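Local coordinates for UDP-galactopyranose mutase (Deinococcus radiodurans, PDB 3HDQ), which probably interconverts the pyranose and furanose forms of UDP-galactose, using a bound FAD cofactor, at residues 27-36 and 250-259; 38-49 and 225-235. All coordinates share one frame; numbering follows the deposited sequence.

Contact 1 (27-36 and 250-259); sequences SKGFDYLIVG and IPFQHMIYTG. With FAD (flavin-adenine dinucleotide), chain L.
Leu33 lays its CD2 methyl over one face of the Phe252 ring, 3.7 Å from the ring centroid and displaced toward the CE2 rim, a CH-pi contact. Phe252 reaches that methyl because its CG sits between the backbone N and the carbonyl carbon (chi1 60°), which sends the ring past the Leu33 side chain, its flat side turned to the methyl. The Phe30 ring is approached at its edge, near its own plane, by Pro251 O and Ile250 CG2. On the other face of the sheet the Tyr32 and His254 rings meet obliquely, planes at 61°, with Tyr32 CE1 3.7 Å from His254 CD2. Between these two layers of side chains the parallel strands are laced together: Val35 N donates to Ile256 O (2.7 Å) almost straight, and Ile256 N to Leu33 O. At the outer end the Gln253 chain folds back so that NE2 reaches a lone pair of Lys28 O at 2.8 Å. At the cofactor end Thr258 OG1 donates to Val35 O at 2.6 Å, in the carbonyl plane, while Val35 CG1 packs against the adenine of FAD, 3.5 Å from N1A. Gly36 CA comes 3.2 Å from O4B of the FAD ribose, at the first glycine of a Rossmann-type GxGxxG pattern. In the parallel sheet, strand 30-35 lies between 252-257 and 55-58, and helix 39-50 covers the face carrying Tyr32, Ile34 and Ile256.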
loop_
_atom_site.group_PDB
_atom_site.type_symbol
_atom_site.label_atom_id
_atom_site.label_comp_id
_atom_site.label_asym_id
_atom_site.label_seq_id
_atom_site.Cartn_x
_atom_site.Cartn_y
_atom_site.Cartn_z
ATOM N N SER A 27 -3.319 -6.118 -32.929
ATOM C CA SER A 27 -3.785 -6.706 -31.669
ATOM C C SER A 27 -5.038 -5.995 -31.159
ATOM O O SER A 27 -5.082 -4.765 -31.083
ATOM C CB SER A 27 -2.694 -6.663 -30.593
ATOM O OG SER A 27 -1.821 -7.776 -30.683
ATOM N N LYS A 28 -6.065 -6.762 -30.825
ATOM C CA LYS A 28 -7.217 -6.166 -30.175
ATOM C C LYS A 28 -6.847 -5.783 -28.744
ATOM O O LYS A 28 -7.344 -4.786 -28.220
ATOM C CB LYS A 28 -8.413 -7.107 -30.206
ATOM C CG LYS A 28 -8.796 -7.544 -31.607
ATOM C CD LYS A 28 -10.227 -8.033 -31.621
ATOM C CE LYS A 28 -10.618 -8.533 -30.237
ATOM N NZ LYS A 28 -11.951 -9.188 -30.228
ATOM N N GLY A 29 -5.950 -6.555 -28.128
ATOM C CA GLY A 29 -5.466 -6.250 -26.791
ATOM C C GLY A 29 -6.592 -6.175 -25.775
ATOM O O GLY A 29 -7.556 -6.935 -25.861
ATOM N N PHE A 30 -6.486 -5.251 -24.822
ATOM C CA PHE A 30 -7.504 -5.125 -23.769
ATOM C C PHE A 30 -8.861 -4.686 -24.304
ATOM O O PHE A 30 -8.949 -3.894 -25.242
ATOM C CB PHE A 30 -7.047 -4.146 -22.684
ATOM C CG PHE A 30 -5.785 -4.567 -21.986
ATOM C CD1 PHE A 30 -4.549 -4.101 -22.417
ATOM C CD2 PHE A 30 -5.834 -5.442 -20.906
ATOM C CE1 PHE A 30 -3.378 -4.493 -21.773
ATOM C CE2 PHE A 30 -4.669 -5.845 -20.258
ATOM C CZ PHE A 30 -3.438 -5.372 -20.691
ATOM N N ASP A 31 -9.924 -5.208 -23.707
ATOM C CA ASP A 31 -11.266 -4.763 -24.048
ATOM C C ASP A 31 -11.458 -3.309 -23.603
ATOM O O ASP A 31 -12.121 -2.524 -24.284
ATOM C CB ASP A 31 -12.315 -5.681 -23.412
ATOM C CG ASP A 31 -12.191 -7.122 -23.883
ATOM O OD1 ASP A 31 -12.563 -7.394 -25.043
ATOM O OD2 ASP A 31 -11.726 -7.983 -23.101
ATOM N N TYR A 32 -10.867 -2.955 -22.462
ATOM C CA TYR A 32 -10.976 -1.599 -21.922
ATOM C C TYR A 32 -9.683 -1.116 -21.296
ATOM O O TYR A 32 -9.080 -1.809 -20.468
ATOM C CB TYR A 32 -12.059 -1.521 -20.850
ATOM C CG TYR A 32 -13.456 -1.740 -21.339
ATOM C CD1 TYR A 32 -14.262 -0.667 -21.681
ATOM C CD2 TYR A 32 -13.986 -3.014 -21.428
ATOM C CE1 TYR A 32 -15.555 -0.858 -22.117
ATOM C CE2 TYR A 32 -15.278 -3.219 -21.858
ATOM C CZ TYR A 32 -16.058 -2.138 -22.209
ATOM O OH TYR A 32 -17.355 -2.331 -22.647
ATOM N N LEU A 33 -9.266 0.078 -21.696
ATOM C CA LEU A 33 -8.245 0.814 -20.972
ATOM C C LEU A 33 -9.016 1.786 -20.083
ATOM O O LEU A 33 -9.827 2.576 -20.577
ATOM C CB LEU A 33 -7.346 1.576 -21.944
ATOM C CG LEU A 33 -6.446 2.693 -21.420
ATOM C CD1 LEU A 33 -5.505 2.157 -20.375
ATOM C CD2 LEU A 33 -5.656 3.310 -22.577
ATOM N N ILE A 34 -8.802 1.698 -18.776
ATOM C CA ILE A 34 -9.481 2.585 -17.841
ATOM C C ILE A 34 -8.495 3.574 -17.224
ATOM O O ILE A 34 -7.520 3.185 -16.586
ATOM C CB ILE A 34 -10.193 1.789 -16.749
ATOM C CG1 ILE A 34 -11.202 0.829 -17.377
ATOM C CG2 ILE A 34 -10.904 2.710 -15.796
ATOM C CD1 ILE A 34 -12.072 0.119 -16.343
ATOM N N VAL A 35 -8.743 4.859 -17.448
ATOM C CA VAL A 35 -7.845 5.914 -16.981
ATOM C C VAL A 35 -8.325 6.475 -15.647
ATOM O O VAL A 35 -9.381 7.116 -15.573
ATOM C CB VAL A 35 -7.723 7.054 -18.014
ATOM C CG1 VAL A 35 -6.535 7.955 -17.677
ATOM C CG2 VAL A 35 -7.585 6.485 -19.433
ATOM N N GLY A 36 -7.547 6.212 -14.599
ATOM C CA GLY A 36 -7.884 6.616 -13.240
ATOM C C GLY A 36 -8.392 5.459 -12.396
ATOM O O GLY A 36 -9.284 4.730 -12.825
ATOM N N ILE A 250 -0.024 0.397 -26.519
ATOM C CA ILE A 250 -0.775 -0.684 -25.903
ATOM C C ILE A 250 -2.155 -0.768 -26.531
ATOM O O ILE A 250 -2.933 0.173 -26.441
ATOM C CB ILE A 250 -0.908 -0.533 -24.378
ATOM C CG1 ILE A 250 0.453 -0.634 -23.695
ATOM C CG2 ILE A 250 -1.819 -1.616 -23.824
ATOM C CD1 ILE A 250 0.355 -0.611 -22.181
ATOM N N PRO A 251 -2.470 -1.906 -27.165
ATOM C CA PRO A 251 -3.768 -2.089 -27.825
ATOM C C PRO A 251 -4.951 -2.207 -26.849
ATOM O O PRO A 251 -4.906 -3.027 -25.923
ATOM C CB PRO A 251 -3.586 -3.396 -28.602
ATOM C CG PRO A 251 -2.505 -4.115 -27.910
ATOM C CD PRO A 251 -1.599 -3.085 -27.299
ATOM N N PHE A 252 -5.989 -1.395 -27.074
ATOM C CA PHE A 252 -7.244 -1.470 -26.333
ATOM C C PHE A 252 -8.442 -1.193 -27.243
ATOM O O PHE A 252 -8.341 -0.414 -28.179
ATOM C CB PHE A 252 -7.247 -0.487 -25.151
ATOM C CG PHE A 252 -7.086 0.959 -25.552
ATOM C CD1 PHE A 252 -8.196 1.769 -25.736
ATOM C CD2 PHE A 252 -5.824 1.508 -25.735
ATOM C CE1 PHE A 252 -8.052 3.114 -26.094
ATOM C CE2 PHE A 252 -5.663 2.848 -26.091
ATOM C CZ PHE A 252 -6.783 3.656 -26.271
ATOM N N GLN A 253 -9.578 -1.819 -26.948
ATOM C CA GLN A 253 -10.785 -1.670 -27.756
ATOM C C GLN A 253 -11.672 -0.489 -27.346
ATOM O O GLN A 253 -12.309 0.143 -28.191
ATOM C CB GLN A 253 -11.607 -2.960 -27.724
ATOM C CG GLN A 253 -10.906 -4.136 -28.367
ATOM C CD GLN A 253 -10.504 -3.832 -29.799
ATOM O OE1 GLN A 253 -11.357 -3.761 -30.690
ATOM N NE2 GLN A 253 -9.200 -3.643 -30.029
ATOM N N HIS A 254 -11.734 -0.207 -26.050
ATOM C CA HIS A 254 -12.535 0.908 -25.563
ATOM C C HIS A 254 -11.850 1.600 -24.389
ATOM O O HIS A 254 -11.158 0.957 -23.610
ATOM C CB HIS A 254 -13.939 0.443 -25.164
ATOM C CG HIS A 254 -14.910 1.570 -24.992
ATOM N ND1 HIS A 254 -15.745 1.994 -26.002
ATOM C CD2 HIS A 254 -15.153 2.382 -23.933
ATOM C CE1 HIS A 254 -16.474 3.009 -25.570
ATOM N NE2 HIS A 254 -16.129 3.265 -24.321
ATOM N N MET A 255 -12.032 2.913 -24.283
ATOM C CA MET A 255 -11.447 3.685 -23.192
ATOM C C MET A 255 -12.513 4.245 -22.252
ATOM O O MET A 255 -13.559 4.746 -22.690
ATOM C CB MET A 255 -10.558 4.831 -23.707
ATOM C CG MET A 255 -10.003 5.685 -22.573
ATOM S SD MET A 255 -9.008 7.129 -23.004
ATOM C CE MET A 255 -7.493 6.336 -23.532
ATOM N N ILE A 256 -12.238 4.131 -20.955
ATOM C CA ILE A 256 -13.031 4.789 -19.929
ATOM C C ILE A 256 -12.125 5.828 -19.281
ATOM O O ILE A 256 -11.105 5.481 -18.706
ATOM C CB ILE A 256 -13.581 3.772 -18.903
ATOM C CG1 ILE A 256 -14.582 2.841 -19.598
ATOM C CG2 ILE A 256 -14.263 4.484 -17.729
ATOM C CD1 ILE A 256 -15.284 1.888 -18.687
ATOM N N TYR A 257 -12.485 7.104 -19.416
ATOM C CA TYR A 257 -11.653 8.202 -18.927
ATOM C C TYR A 257 -12.299 8.872 -17.704
ATOM O O TYR A 257 -13.490 9.197 -17.726
ATOM C CB TYR A 257 -11.378 9.223 -20.058
ATOM C CG TYR A 257 -10.506 10.402 -19.655
ATOM C CD1 TYR A 257 -9.124 10.292 -19.618
ATOM C CD2 TYR A 257 -11.072 11.625 -19.309
ATOM C CE1 TYR A 257 -8.329 11.368 -19.235
ATOM C CE2 TYR A 257 -10.299 12.699 -18.943
ATOM C CZ TYR A 257 -8.928 12.572 -18.897
ATOM O OH TYR A 257 -8.152 13.660 -18.524
ATOM N N THR A 258 -11.517 9.059 -16.641
ATOM C CA THR A 258 -12.033 9.644 -15.398
ATOM C C THR A 258 -11.197 10.851 -14.945
ATOM O O THR A 258 -11.355 11.354 -13.836
ATOM C CB THR A 258 -12.160 8.597 -14.254
ATOM O OG1 THR A 258 -10.869 8.265 -13.720
ATOM C CG2 THR A 258 -12.859 7.321 -14.753
ATOM N N GLY A 259 -10.308 11.317 -15.816
ATOM C CA GLY A 259 -9.540 12.521 -15.553
ATOM C C GLY A 259 -10.324 13.772 -15.927
ATOM O O GLY A 259 -11.484 13.682 -16.331
HETATM P PA FAD L . -10.716 10.714 -8.579
HETATM O O1A FAD L . -10.544 10.252 -7.254
HETATM O O2A FAD L . -10.247 12.035 -8.674
HETATM O O5B FAD L . -9.874 9.778 -9.478
HETATM C C5B FAD L . -9.566 10.021 -10.798
HETATM C C4B FAD L . -8.203 9.459 -11.040
HETATM O O4B FAD L . -7.835 9.658 -12.358
HETATM C C3B FAD L . -7.198 10.215 -10.207
HETATM O O3B FAD L . -6.572 9.416 -9.260
HETATM C C2B FAD L . -6.201 10.717 -11.197
HETATM O O2B FAD L . -4.929 10.533 -10.704
HETATM C C1B FAD L . -6.477 9.880 -12.411
HETATM N N9A FAD L . -6.031 10.542 -13.632
HETATM C C8A FAD L . -6.353 11.756 -14.094
HETATM N N7A FAD L . -5.729 11.984 -15.222
HETATM C C5A FAD L . -4.990 10.924 -15.510
HETATM C C6A FAD L . -4.140 10.609 -16.546
HETATM N N6A FAD L . -4.060 11.366 -17.586
HETATM N N1A FAD L . -3.504 9.420 -16.571
HETATM C C2A FAD L . -3.688 8.538 -15.567
HETATM N N3A FAD L . -4.521 8.848 -14.552
HETATM C C4A FAD L . -5.155 10.017 -14.509
HETATM N N1 FAD L . -16.833 12.469 -0.868
HETATM C C2 FAD L . -17.659 11.952 0.049
HETATM O O2 FAD L . -18.557 11.229 -0.261
HETATM N N3 FAD L . -17.449 12.257 1.333
HETATM C C4 FAD L . -16.423 13.067 1.691
HETATM O O4 FAD L . -16.226 13.345 2.825
HETATM C C4X FAD L . -15.616 13.587 0.749
HETATM N N5 FAD L . -14.609 14.405 1.117
HETATM C C5X FAD L . -13.798 14.922 0.174
HETATM C C6 FAD L . -12.767 15.744 0.560
HETATM C C7 FAD L . -11.935 16.273 -0.386
HETATM C C7M FAD L . -10.830 17.162 0.011
HETATM C C8 FAD L . -12.118 15.975 -1.706
HETATM C C8M FAD L . -11.194 16.582 -2.692
HETATM C C9 FAD L . -13.149 15.142 -2.090
HETATM C C9A FAD L . -14.002 14.614 -1.154
HETATM N N10 FAD L . -15.022 13.781 -1.513
HETATM C C10 FAD L . -15.823 13.283 -0.548
HETATM C "C1'" FAD L . -15.352 13.516 -2.936
HETATM C "C2'" FAD L . -14.618 12.328 -3.514
HETATM O "O2'" FAD L . -13.273 12.643 -3.455
HETATM C "C3'" FAD L . -14.977 12.048 -4.969
HETATM O "O3'" FAD L . -16.267 11.681 -5.180
HETATM C "C4'" FAD L . -14.327 10.796 -5.433
HETATM O "O4'" FAD L . -13.160 10.702 -4.675
HETATM C "C5'" FAD L . -14.085 10.920 -6.908
HETATM O "O5'" FAD L . -13.898 9.729 -7.578
HETATM P P FAD L . -13.383 9.771 -9.041
HETATM O O1P FAD L . -13.031 8.468 -9.446
HETATM O O2P FAD L . -14.450 10.241 -9.840
HETATM O O3P FAD L . -12.185 10.768 -9.106
#

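Contact 2 (38-49 and 225-235); sequences GFAGSVLAERLA and MFQNMLSSPNI. With FAD (flavin-adenine dinucleotide), chain L.
Phe226 drives the CZ corner of its ring into the face of Phe39, an edge-to-face pair with centroids 4.7 Å apart and planes at 63°, at the start of the Rossmann helix that follows the glycine-rich turn. CZ stands 3.4 Å above the Phe39 plane, over its centre. Met225, bent at its last torsion (chi3 77°), brings CE to the CE2-CZ side of the same ring. Edge-on in turn, Phe226 meets Ser42, whose OG lies 3.5 Å from CD2, while Leu230 CD2 packs on Ser42 CB. With Phe39, a residue of the FAD site, cut back to an alanine, the Phe226 edge and the Met225 methyl would probably lose their aromatic partner, opening a gap in the pocket wall. The following residue, Ala40, donates its backbone N to FAD O1P at 2.9 Å, so the helix N terminus faces the pyrophosphate and probably helps to balance its charge. One turn after Ser42, the CB of Glu46 rests on Met229 O; its carboxylate turns away, gripped side-on by NE and NH1 of Arg47, with Tyr97 and Arg100 as further partners. Farther along, Ile235 fits against the small side chains of Ala45 and Ala49, CG1 lying 3.4 Å from Ala49 CB. Asn234 closes this end: ND2 donates to Ala49 O at 3.0 Å, on a lone pair in the carbonyl plane, with an N-H...O angle of 162°.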
loop_
_atom_site.group_PDB
_atom_site.type_symbol
_atom_site.label_atom_id
_atom_site.label_comp_id
_atom_site.label_asym_id
_atom_site.label_seq_id
_atom_site.Cartn_x
_atom_site.Cartn_y
_atom_site.Cartn_z
ATOM N N GLY A 38 -9.669 5.803 -9.165
ATOM C CA GLY A 38 -10.539 6.261 -8.097
ATOM C C GLY A 38 -11.816 5.447 -8.097
ATOM O O GLY A 38 -11.862 4.364 -8.685
ATOM N N PHE A 39 -12.861 5.948 -7.453
ATOM C CA PHE A 39 -14.116 5.224 -7.460
ATOM C C PHE A 39 -14.623 4.980 -8.873
ATOM O O PHE A 39 -15.099 3.893 -9.175
ATOM C CB PHE A 39 -15.179 5.943 -6.628
ATOM C CG PHE A 39 -15.114 5.610 -5.178
ATOM C CD1 PHE A 39 -14.460 6.449 -4.296
ATOM C CD2 PHE A 39 -15.680 4.434 -4.702
ATOM C CE1 PHE A 39 -14.384 6.139 -2.954
ATOM C CE2 PHE A 39 -15.604 4.113 -3.361
ATOM C CZ PHE A 39 -14.951 4.967 -2.485
ATOM N N ALA A 40 -14.515 5.987 -9.736
ATOM C CA ALA A 40 -15.059 5.876 -11.090
ATOM C C ALA A 40 -14.419 4.730 -11.861
ATOM O O ALA A 40 -15.109 3.835 -12.360
ATOM C CB ALA A 40 -14.889 7.192 -11.848
ATOM N N GLY A 41 -13.097 4.759 -11.971
ATOM C CA GLY A 41 -12.402 3.718 -12.706
ATOM C C GLY A 41 -12.518 2.328 -12.095
ATOM O O GLY A 41 -12.722 1.341 -12.807
ATOM N N SER A 42 -12.383 2.248 -10.774
ATOM C CA SER A 42 -12.309 0.965 -10.082
ATOM C C SER A 42 -13.635 0.221 -10.090
ATOM O O SER A 42 -13.656 -0.993 -10.180
ATOM C CB SER A 42 -11.836 1.159 -8.642
ATOM O OG SER A 42 -10.552 1.736 -8.623
ATOM N N VAL A 43 -14.742 0.946 -9.971
ATOM C CA VAL A 43 -16.049 0.306 -10.004
ATOM C C VAL A 43 -16.284 -0.267 -11.394
ATOM O O VAL A 43 -16.759 -1.388 -11.535
ATOM C CB VAL A 43 -17.184 1.279 -9.646
ATOM C CG1 VAL A 43 -18.546 0.649 -9.979
ATOM C CG2 VAL A 43 -17.127 1.647 -8.177
ATOM N N LEU A 44 -15.941 0.499 -12.426
ATOM C CA LEU A 44 -16.086 0.002 -13.794
ATOM C C LEU A 44 -15.078 -1.121 -14.112
ATOM O O LEU A 44 -15.391 -2.070 -14.833
ATOM C CB LEU A 44 -16.016 1.146 -14.804
ATOM C CG LEU A 44 -17.354 1.880 -14.967
ATOM C CD1 LEU A 44 -17.170 3.320 -15.429
ATOM C CD2 LEU A 44 -18.271 1.104 -15.934
ATOM N N ALA A 45 -13.885 -1.036 -13.538
ATOM C CA ALA A 45 -12.922 -2.116 -13.712
ATOM C C ALA A 45 -13.462 -3.401 -13.092
ATOM O O ALA A 45 -13.353 -4.478 -13.676
ATOM C CB ALA A 45 -11.579 -1.747 -13.112
ATOM N N GLU A 46 -14.058 -3.288 -11.912
ATOM C CA GLU A 46 -14.584 -4.468 -11.221
ATOM C C GLU A 46 -15.768 -5.092 -11.964
ATOM O O GLU A 46 -15.810 -6.308 -12.166
ATOM C CB GLU A 46 -14.973 -4.126 -9.773
ATOM C CG GLU A 46 -15.416 -5.330 -8.941
ATOM C CD GLU A 46 -16.891 -5.661 -9.117
ATOM O OE1 GLU A 46 -17.711 -4.724 -9.240
ATOM O OE2 GLU A 46 -17.234 -6.858 -9.127
ATOM N N ARG A 47 -16.730 -4.253 -12.354
ATOM C CA ARG A 47 -17.907 -4.712 -13.086
ATOM C C ARG A 47 -17.535 -5.347 -14.425
ATOM O O ARG A 47 -17.965 -6.449 -14.722
ATOM C CB ARG A 47 -18.895 -3.567 -13.309
ATOM C CG ARG A 47 -19.545 -3.042 -12.028
ATOM C CD ARG A 47 -20.593 -4.018 -11.478
ATOM N NE ARG A 47 -19.968 -5.185 -10.867
ATOM C CZ ARG A 47 -20.529 -6.387 -10.796
ATOM N NH1 ARG A 47 -19.879 -7.393 -10.222
ATOM N NH2 ARG A 47 -21.734 -6.580 -11.311
ATOM N N LEU A 48 -16.740 -4.649 -15.229
ATOM C CA LEU A 48 -16.355 -5.174 -16.535
ATOM C C LEU A 48 -15.572 -6.493 -16.367
ATOM O O LEU A 48 -15.773 -7.450 -17.119
ATOM C CB LEU A 48 -15.534 -4.148 -17.327
ATOM C CG LEU A 48 -16.122 -3.059 -18.252
ATOM C CD1 LEU A 48 -17.440 -3.455 -18.918
ATOM C CD2 LEU A 48 -16.221 -1.684 -17.600
ATOM N N ALA A 49 -14.707 -6.543 -15.354
ATOM C CA ALA A 49 -13.883 -7.730 -15.098
ATOM C C ALA A 49 -14.731 -8.959 -14.785
ATOM O O ALA A 49 -14.426 -10.073 -15.237
ATOM C CB ALA A 49 -12.918 -7.468 -13.959
ATOM N N MET A 225 -10.265 -1.684 0.738
ATOM C CA MET A 225 -11.493 -1.893 -0.026
ATOM C C MET A 225 -11.196 -1.873 -1.532
ATOM O O MET A 225 -11.590 -2.782 -2.271
ATOM C CB MET A 225 -12.536 -0.816 0.326
ATOM C CG MET A 225 -13.839 -0.905 -0.471
ATOM S SD MET A 225 -14.855 0.573 -0.309
ATOM C CE MET A 225 -13.975 1.678 -1.408
ATOM N N PHE A 226 -10.495 -0.834 -1.974
ATOM C CA PHE A 226 -10.067 -0.742 -3.361
ATOM C C PHE A 226 -9.260 -1.958 -3.818
ATOM O O PHE A 226 -9.487 -2.464 -4.910
ATOM C CB PHE A 226 -9.303 0.563 -3.613
ATOM C CG PHE A 226 -10.209 1.740 -3.860
ATOM C CD1 PHE A 226 -10.479 2.648 -2.856
ATOM C CD2 PHE A 226 -10.822 1.912 -5.089
ATOM C CE1 PHE A 226 -11.332 3.724 -3.081
ATOM C CE2 PHE A 226 -11.669 2.989 -5.323
ATOM C CZ PHE A 226 -11.927 3.895 -4.316
ATOM N N GLN A 227 -8.337 -2.432 -2.987
ATOM C CA GLN A 227 -7.541 -3.603 -3.351
ATOM C C GLN A 227 -8.426 -4.806 -3.666
ATOM O O GLN A 227 -8.197 -5.492 -4.660
ATOM C CB GLN A 227 -6.489 -3.933 -2.273
ATOM C CG GLN A 227 -5.286 -2.985 -2.326
ATOM C CD GLN A 227 -4.364 -3.050 -1.102
ATOM O OE1 GLN A 227 -4.617 -3.781 -0.142
ATOM N NE2 GLN A 227 -3.282 -2.266 -1.141
ATOM N N ASN A 228 -9.440 -5.044 -2.834
ATOM C CA ASN A 228 -10.429 -6.091 -3.108
ATOM C C ASN A 228 -11.183 -5.866 -4.435
ATOM O O ASN A 228 -11.448 -6.815 -5.181
ATOM C CB ASN A 228 -11.433 -6.227 -1.948
ATOM C CG ASN A 228 -10.787 -6.725 -0.648
ATOM O OD1 ASN A 228 -9.778 -7.447 -0.659
ATOM N ND2 ASN A 228 -11.377 -6.341 0.480
ATOM N N MET A 229 -11.518 -4.610 -4.728
ATOM C CA MET A 229 -12.237 -4.265 -5.959
ATOM C C MET A 229 -11.432 -4.564 -7.232
ATOM O O MET A 229 -11.989 -4.915 -8.273
ATOM C CB MET A 229 -12.623 -2.786 -5.942
ATOM C CG MET A 229 -14.112 -2.509 -5.881
ATOM S SD MET A 229 -14.465 -0.737 -5.689
ATOM C CE MET A 229 -14.141 -0.605 -3.959
ATOM N N LEU A 230 -10.117 -4.422 -7.141
ATOM C CA LEU A 230 -9.253 -4.585 -8.306
ATOM C C LEU A 230 -8.531 -5.936 -8.301
ATOM O O LEU A 230 -7.560 -6.122 -9.029
ATOM C CB LEU A 230 -8.231 -3.443 -8.361
ATOM C CG LEU A 230 -8.785 -2.013 -8.318
ATOM C CD1 LEU A 230 -7.654 -0.994 -8.377
ATOM C CD2 LEU A 230 -9.745 -1.796 -9.456
ATOM N N SER A 231 -9.012 -6.878 -7.497
ATOM C CA SER A 231 -8.307 -8.147 -7.308
ATOM C C SER A 231 -8.498 -9.177 -8.423
ATOM O O SER A 231 -7.683 -10.092 -8.559
ATOM C CB SER A 231 -8.686 -8.784 -5.963
ATOM O OG SER A 231 -10.058 -9.124 -5.955
ATOM N N SER A 232 -9.579 -9.053 -9.190
ATOM C CA SER A 232 -9.873 -10.009 -10.258
ATOM C C SER A 232 -8.662 -10.278 -11.155
ATOM O O SER A 232 -7.886 -9.370 -11.453
ATOM C CB SER A 232 -11.039 -9.526 -11.123
ATOM O OG SER A 232 -11.081 -10.237 -12.357
ATOM N N PRO A 233 -8.507 -11.532 -11.590
ATOM C CA PRO A 233 -7.494 -11.931 -12.581
ATOM C C PRO A 233 -7.588 -11.143 -13.897
ATOM O O PRO A 233 -6.570 -10.966 -14.552
ATOM C CB PRO A 233 -7.805 -13.408 -12.829
ATOM C CG PRO A 233 -8.495 -13.862 -11.592
ATOM C CD PRO A 233 -9.268 -12.679 -11.075
ATOM N N ASN A 234 -8.779 -10.674 -14.258
ATOM C CA ASN A 234 -8.981 -9.879 -15.476
ATOM C C ASN A 234 -8.576 -8.415 -15.347
ATOM O O ASN A 234 -8.757 -7.630 -16.275
ATOM C CB ASN A 234 -10.449 -9.931 -15.906
ATOM C CG ASN A 234 -10.852 -11.294 -16.440
ATOM O OD1 ASN A 234 -10.001 -12.085 -16.842
ATOM N ND2 ASN A 234 -12.150 -11.572 -16.448
ATOM N N ILE A 235 -8.053 -8.024 -14.194
ATOM C CA ILE A 235 -7.695 -6.623 -13.999
ATOM C C ILE A 235 -6.178 -6.446 -13.865
ATOM O O ILE A 235 -5.562 -6.976 -12.945
ATOM C CB ILE A 235 -8.429 -6.028 -12.777
ATOM C CG1 ILE A 235 -9.940 -6.117 -12.985
ATOM C CG2 ILE A 235 -8.037 -4.580 -12.563
ATOM C CD1 ILE A 235 -10.752 -5.422 -11.896
HETATM P PA FAD L . -10.716 10.714 -8.579
HETATM O O1A FAD L . -10.544 10.252 -7.254
HETATM O O2A FAD L . -10.247 12.035 -8.674
HETATM O O5B FAD L . -9.874 9.778 -9.478
HETATM C C5B FAD L . -9.566 10.021 -10.798
HETATM C C4B FAD L . -8.203 9.459 -11.040
HETATM O O4B FAD L . -7.835 9.658 -12.358
HETATM C C3B FAD L . -7.198 10.215 -10.207
HETATM O O3B FAD L . -6.572 9.416 -9.260
HETATM C C2B FAD L . -6.201 10.717 -11.197
HETATM O O2B FAD L . -4.929 10.533 -10.704
HETATM C C1B FAD L . -6.477 9.880 -12.411
HETATM N N9A FAD L . -6.031 10.542 -13.632
HETATM C C8A FAD L . -6.353 11.756 -14.094
HETATM N N7A FAD L . -5.729 11.984 -15.222
HETATM C C5A FAD L . -4.990 10.924 -15.510
HETATM C C6A FAD L . -4.140 10.609 -16.546
HETATM N N6A FAD L . -4.060 11.366 -17.586
HETATM N N1A FAD L . -3.504 9.420 -16.571
HETATM C C2A FAD L . -3.688 8.538 -15.567
HETATM N N3A FAD L . -4.521 8.848 -14.552
HETATM C C4A FAD L . -5.155 10.017 -14.509
HETATM N N1 FAD L . -16.833 12.469 -0.868
HETATM C C2 FAD L . -17.659 11.952 0.049
HETATM O O2 FAD L . -18.557 11.229 -0.261
HETATM N N3 FAD L . -17.449 12.257 1.333
HETATM C C4 FAD L . -16.423 13.067 1.691
HETATM O O4 FAD L . -16.226 13.345 2.825
HETATM C C4X FAD L . -15.616 13.587 0.749
HETATM N N5 FAD L . -14.609 14.405 1.117
HETATM C C5X FAD L . -13.798 14.922 0.174
HETATM C C6 FAD L . -12.767 15.744 0.560
HETATM C C7 FAD L . -11.935 16.273 -0.386
HETATM C C7M FAD L . -10.830 17.162 0.011
HETATM C C8 FAD L . -12.118 15.975 -1.706
HETATM C C8M FAD L . -11.194 16.582 -2.692
HETATM C C9 FAD L . -13.149 15.142 -2.090
HETATM C C9A FAD L . -14.002 14.614 -1.154
HETATM N N10 FAD L . -15.022 13.781 -1.513
HETATM C C10 FAD L . -15.823 13.283 -0.548
HETATM C "C1'" FAD L . -15.352 13.516 -2.936
HETATM C "C2'" FAD L . -14.618 12.328 -3.514
HETATM O "O2'" FAD L . -13.273 12.643 -3.455
HETATM C "C3'" FAD L . -14.977 12.048 -4.969
HETATM O "O3'" FAD L . -16.267 11.681 -5.180
HETATM C "C4'" FAD L . -14.327 10.796 -5.433
HETATM O "O4'" FAD L . -13.160 10.702 -4.675
HETATM C "C5'" FAD L . -14.085 10.920 -6.908
HETATM O "O5'" FAD L . -13.898 9.729 -7.578
HETATM P P FAD L . -13.383 9.771 -9.041
HETATM O O1P FAD L . -13.031 8.468 -9.446
HETATM O O2P FAD L . -14.450 10.241 -9.840
HETATM O O3P FAD L . -12.185 10.768 -9.106
#

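From the N terminus the chain runs through strand 30-35, turns past the FAD and enters helix 39-50, so the first halves of both contacts are consecutive. Some 175 residues later, helix 222-229 and the turn after it return to that helix, closing the inner loop at contact 2; strand 252-257 then pairs with strand 30-35 and closes the outer one at contact 1. Contact 2 is thus enclosed within contact 1 along the chain. In space they share an interface: Ile34 CD1 packs on Ala45 N at 3.5 Å, and Thr258 CG2 on Ala40 CB. They join the parallel sheet and helix 39-50, which hold FAD, to helix 222-229 behind that helix, and both reach the second subunit.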